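Local coordinates for Xaa-Pro dipeptidase (Lactobacillus brevis, PDB 3I7M), which probably acts as a manganese-dependent metalloexopeptidase of the M24B family, the chain here being its creatinase/prolidase-type N-terminal domain rather than the whole enzyme, at residues T4-W12 with L46-P54. Residues are numbered along the deposited sequence; the frame is centred on the assembly and turned at random. Where two conformers were deposited one is given.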
loop_
_atom_site.group_PDB
_atom_site.type_symbol
_atom_site.label_atom_id
_atom_site.label_comp_id
_atom_site.label_asym_id
_atom_site.label_seq_id
_atom_site.Cartn_x
_atom_site.Cartn_y
_atom_site.Cartn_z
ATOM N N THR A 4 9.421 -3.216 -15.081
ATOM C CA THR A 4 9.478 -3.931 -13.740
ATOM C C THR A 4 8.040 -4.231 -13.221
ATOM O O THR A 4 7.093 -3.663 -13.684
ATOM C CB THR A 4 10.204 -3.131 -12.606
ATOM O OG1 THR A 4 9.404 -2.001 -12.248
ATOM C CG2 THR A 4 11.633 -2.651 -13.018
ATOM N N LYS A 5 7.912 -5.176 -12.297
ATOM C CA LYS A 5 6.616 -5.478 -11.647
ATOM C C LYS A 5 5.971 -4.219 -11.048
ATOM O O LYS A 5 4.774 -3.973 -11.244
ATOM C CB LYS A 5 6.773 -6.484 -10.520
ATOM C CG LYS A 5 7.230 -7.909 -10.916
ATOM C CD LYS A 5 7.675 -8.658 -9.657
ATOM C CE LYS A 5 8.229 -10.036 -9.937
ATOM N NZ LYS A 5 8.487 -10.760 -8.658
ATOM N N LEU A 6 6.796 -3.421 -10.364
ATOM C CA LEU A 6 6.314 -2.152 -9.813
ATOM C C LEU A 6 5.893 -1.177 -10.863
ATOM O O LEU A 6 4.850 -0.507 -10.706
ATOM C CB LEU A 6 7.341 -1.491 -8.932
ATOM C CG LEU A 6 7.280 -2.102 -7.555
ATOM C CD1 LEU A 6 8.660 -1.856 -6.897
ATOM C CD2 LEU A 6 6.017 -1.586 -6.777
ATOM N N GLU A 7 6.644 -1.079 -11.960
ATOM C CA GLU A 7 6.188 -0.201 -13.067
ATOM C C GLU A 7 4.885 -0.695 -13.733
ATOM O O GLU A 7 4.039 0.106 -14.136
ATOM C CB GLU A 7 7.309 0.067 -14.116
ATOM C CG GLU A 7 8.539 0.720 -13.506
ATOM C CD GLU A 7 9.781 0.707 -14.413
ATOM O OE1 GLU A 7 9.986 -0.235 -15.209
ATOM O OE2 GLU A 7 10.588 1.644 -14.253
ATOM N N GLN A 8 4.686 -2.011 -13.834
ATOM C CA GLN A 8 3.442 -2.537 -14.293
ATOM C C GLN A 8 2.267 -2.110 -13.408
ATOM O O GLN A 8 1.204 -1.751 -13.929
ATOM C CB GLN A 8 3.483 -4.068 -14.378
ATOM C CG GLN A 8 4.397 -4.630 -15.493
ATOM C CD GLN A 8 4.453 -6.159 -15.434
ATOM O OE1 GLN A 8 3.456 -6.824 -15.645
ATOM N NE2 GLN A 8 5.619 -6.709 -15.148
ATOM N N ILE A 9 2.470 -2.151 -12.090
ATOM C CA ILE A 9 1.396 -1.688 -11.189
ATOM C C ILE A 9 1.167 -0.212 -11.283
ATOM O O ILE A 9 0.021 0.241 -11.245
ATOM C CB ILE A 9 1.674 -2.121 -9.750
ATOM C CG1 ILE A 9 1.657 -3.643 -9.689
ATOM C CG2 ILE A 9 0.552 -1.685 -8.787
ATOM C CD1 ILE A 9 2.299 -4.246 -8.483
ATOM N N GLN A 10 2.250 0.544 -11.399
ATOM C CA GLN A 10 2.095 1.969 -11.573
ATOM C C GLN A 10 1.307 2.278 -12.829
ATOM O O GLN A 10 0.419 3.128 -12.831
ATOM C CB GLN A 10 3.485 2.620 -11.604
ATOM C CG GLN A 10 3.424 4.052 -11.980
ATOM C CD GLN A 10 4.780 4.682 -11.789
ATOM O OE1 GLN A 10 5.682 4.493 -12.609
ATOM N NE2 GLN A 10 4.959 5.376 -10.667
ATOM N N GLN A 11 1.619 1.549 -13.894
ATOM C CA GLN A 11 0.940 1.775 -15.160
ATOM C C GLN A 11 -0.565 1.480 -15.054
ATOM O O GLN A 11 -1.432 2.218 -15.553
ATOM C CB GLN A 11 1.604 0.927 -16.264
ATOM C CG GLN A 11 0.982 1.089 -17.625
ATOM C CD GLN A 11 1.490 0.062 -18.611
ATOM O OE1 GLN A 11 0.881 -1.006 -18.801
ATOM N NE2 GLN A 11 2.608 0.376 -19.256
ATOM N N TRP A 12 -0.871 0.374 -14.388
ATOM C CA TRP A 12 -2.255 -0.055 -14.169
ATOM C C TRP A 12 -2.996 1.028 -13.400
ATOM O O TRP A 12 -4.118 1.379 -13.720
ATOM C CB TRP A 12 -2.296 -1.423 -13.438
ATOM C CG TRP A 12 -3.662 -1.958 -13.199
ATOM C CD1 TRP A 12 -4.338 -2.855 -13.952
ATOM C CD2 TRP A 12 -4.575 -1.605 -12.105
ATOM N NE1 TRP A 12 -5.573 -3.119 -13.394
ATOM C CE2 TRP A 12 -5.746 -2.346 -12.279
ATOM C CE3 TRP A 12 -4.466 -0.778 -10.982
ATOM C CZ2 TRP A 12 -6.826 -2.252 -11.402
ATOM C CZ3 TRP A 12 -5.530 -0.651 -10.152
ATOM C CH2 TRP A 12 -6.720 -1.374 -10.361
ATOM N N LEU A 46 2.033 -1.732 0.929
ATOM C CA LEU A 46 2.881 -1.231 -0.149
ATOM C C LEU A 46 2.016 -0.295 -0.993
ATOM O O LEU A 46 0.973 -0.722 -1.494
ATOM C CB LEU A 46 3.483 -2.370 -0.954
ATOM C CG LEU A 46 4.659 -2.035 -1.863
ATOM C CD1 LEU A 46 5.389 -3.334 -2.254
ATOM C CD2 LEU A 46 4.131 -1.296 -3.051
ATOM N N VAL A 47 2.371 0.974 -1.058
ATOM C CA VAL A 47 1.573 2.012 -1.706
ATOM C C VAL A 47 2.236 2.418 -2.985
ATOM O O VAL A 47 3.410 2.741 -3.012
ATOM C CB VAL A 47 1.391 3.217 -0.815
ATOM C CG1 VAL A 47 0.607 4.336 -1.530
ATOM C CG2 VAL A 47 0.731 2.731 0.504
ATOM N N VAL A 48 1.472 2.346 -4.059
ATOM C CA VAL A 48 1.986 2.600 -5.400
ATOM C C VAL A 48 1.190 3.797 -6.005
ATOM O O VAL A 48 -0.024 3.947 -5.827
ATOM C CB VAL A 48 1.766 1.393 -6.322
ATOM C CG1 VAL A 48 2.242 1.628 -7.826
ATOM C CG2 VAL A 48 2.429 0.129 -5.758
ATOM N N PHE A 49 1.922 4.703 -6.680
ATOM C CA PHE A 49 1.333 5.876 -7.293
ATOM C C PHE A 49 1.485 5.784 -8.780
ATOM O O PHE A 49 2.372 5.094 -9.286
ATOM C CB PHE A 49 2.049 7.148 -6.782
ATOM C CG PHE A 49 1.915 7.348 -5.303
ATOM C CD1 PHE A 49 0.765 7.897 -4.772
ATOM C CD2 PHE A 49 2.917 6.949 -4.437
ATOM C CE1 PHE A 49 0.588 8.084 -3.402
ATOM C CE2 PHE A 49 2.784 7.127 -3.049
ATOM C CZ PHE A 49 1.599 7.678 -2.520
ATOM N N PRO A 50 0.665 6.552 -9.476
ATOM C CA PRO A 50 0.732 6.463 -10.940
ATOM C C PRO A 50 1.930 7.163 -11.539
ATOM O O PRO A 50 2.337 6.834 -12.690
ATOM C CB PRO A 50 -0.520 7.173 -11.388
ATOM C CG PRO A 50 -0.961 8.055 -10.285
ATOM C CD PRO A 50 -0.497 7.290 -9.004
ATOM N N ASP A 51 2.491 8.105 -10.799
ATOM C CA ASP A 51 3.471 9.019 -11.374
ATOM C C ASP A 51 4.614 9.405 -10.437
ATOM O O ASP A 51 5.335 10.400 -10.666
ATOM C CB ASP A 51 2.705 10.253 -11.860
ATOM C CG ASP A 51 2.050 11.004 -10.724
ATOM O OD1 ASP A 51 2.022 10.467 -9.567
ATOM O OD2 ASP A 51 1.500 12.105 -11.023
ATOM N N GLN A 52 4.859 8.581 -9.421
ATOM C CA GLN A 52 5.941 8.851 -8.474
ATOM C C GLN A 52 6.256 7.581 -7.721
ATOM O O GLN A 52 5.551 6.593 -7.911
ATOM C CB GLN A 52 5.577 10.017 -7.553
ATOM C CG GLN A 52 4.390 9.756 -6.625
ATOM C CD GLN A 52 4.186 10.856 -5.600
ATOM O OE1 GLN A 52 5.057 11.104 -4.722
ATOM N NE2 GLN A 52 3.090 11.525 -5.698
ATOM N N ASP A 53 7.320 7.596 -6.940
ATOM C CA ASP A 53 7.849 6.422 -6.316
ATOM C C ASP A 53 6.902 5.866 -5.230
ATOM O O ASP A 53 6.183 6.629 -4.544
ATOM C CB ASP A 53 9.195 6.720 -5.651
ATOM C CG ASP A 53 10.331 6.965 -6.659
ATOM O OD1 ASP A 53 10.166 6.721 -7.895
ATOM O OD2 ASP A 53 11.386 7.308 -6.103
ATOM N N PRO A 54 6.952 4.536 -5.095
ATOM C CA PRO A 54 6.139 3.876 -4.063
ATOM C C PRO A 54 6.806 3.944 -2.697
ATOM O O PRO A 54 7.941 4.403 -2.574
ATOM C CB PRO A 54 6.098 2.447 -4.515
ATOM C CG PRO A 54 7.505 2.230 -5.142
ATOM C CD PRO A 54 7.784 3.572 -5.830
HETATM O O HOH W 1 2.144 5.063 -15.103
HETATM O O HOH W 2 7.804 6.545 -10.462
#
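L6, I9 and Q10 turn one side of helix 5-15 against strand 45-48 and the loop after it, an alpha/beta packing in the creatinase/prolidase N-terminal domain, whose mixed sheet carries this strand in its interior. L6 comes first: L6 CD2 meets V48 CG2 at 4.1 Å, the side chains crossing at a slant, and also touches L46 CD2 and the ring of P54, a spread of apolar surface that suits a branched leucine. One turn on, I9 is buried, touching V48 of the strand and L32 of helix 26-33. I9 CG2 lies 3.8 Å from V48 CG1, the two side chains crossing at about a right angle. V48 fits as a compact beta-branched strand residue, one methyl serving I9 and the helix backbone at Q10, the other L6 and I9. With an alanine here, L6 and I9 would probably face a gap where both methyls had been. Q10, extended with CG anti to the backbone N (chi1 171°), is long enough to pass V48 and ends in an amide donor suited to a loop carbonyl. Its amide also meets a water, but Q10 NE2 gives a hydrogen bond to F49 O at 2.9 Å, with the donor above the carbonyl plane and the oxygen almost within the amide plane.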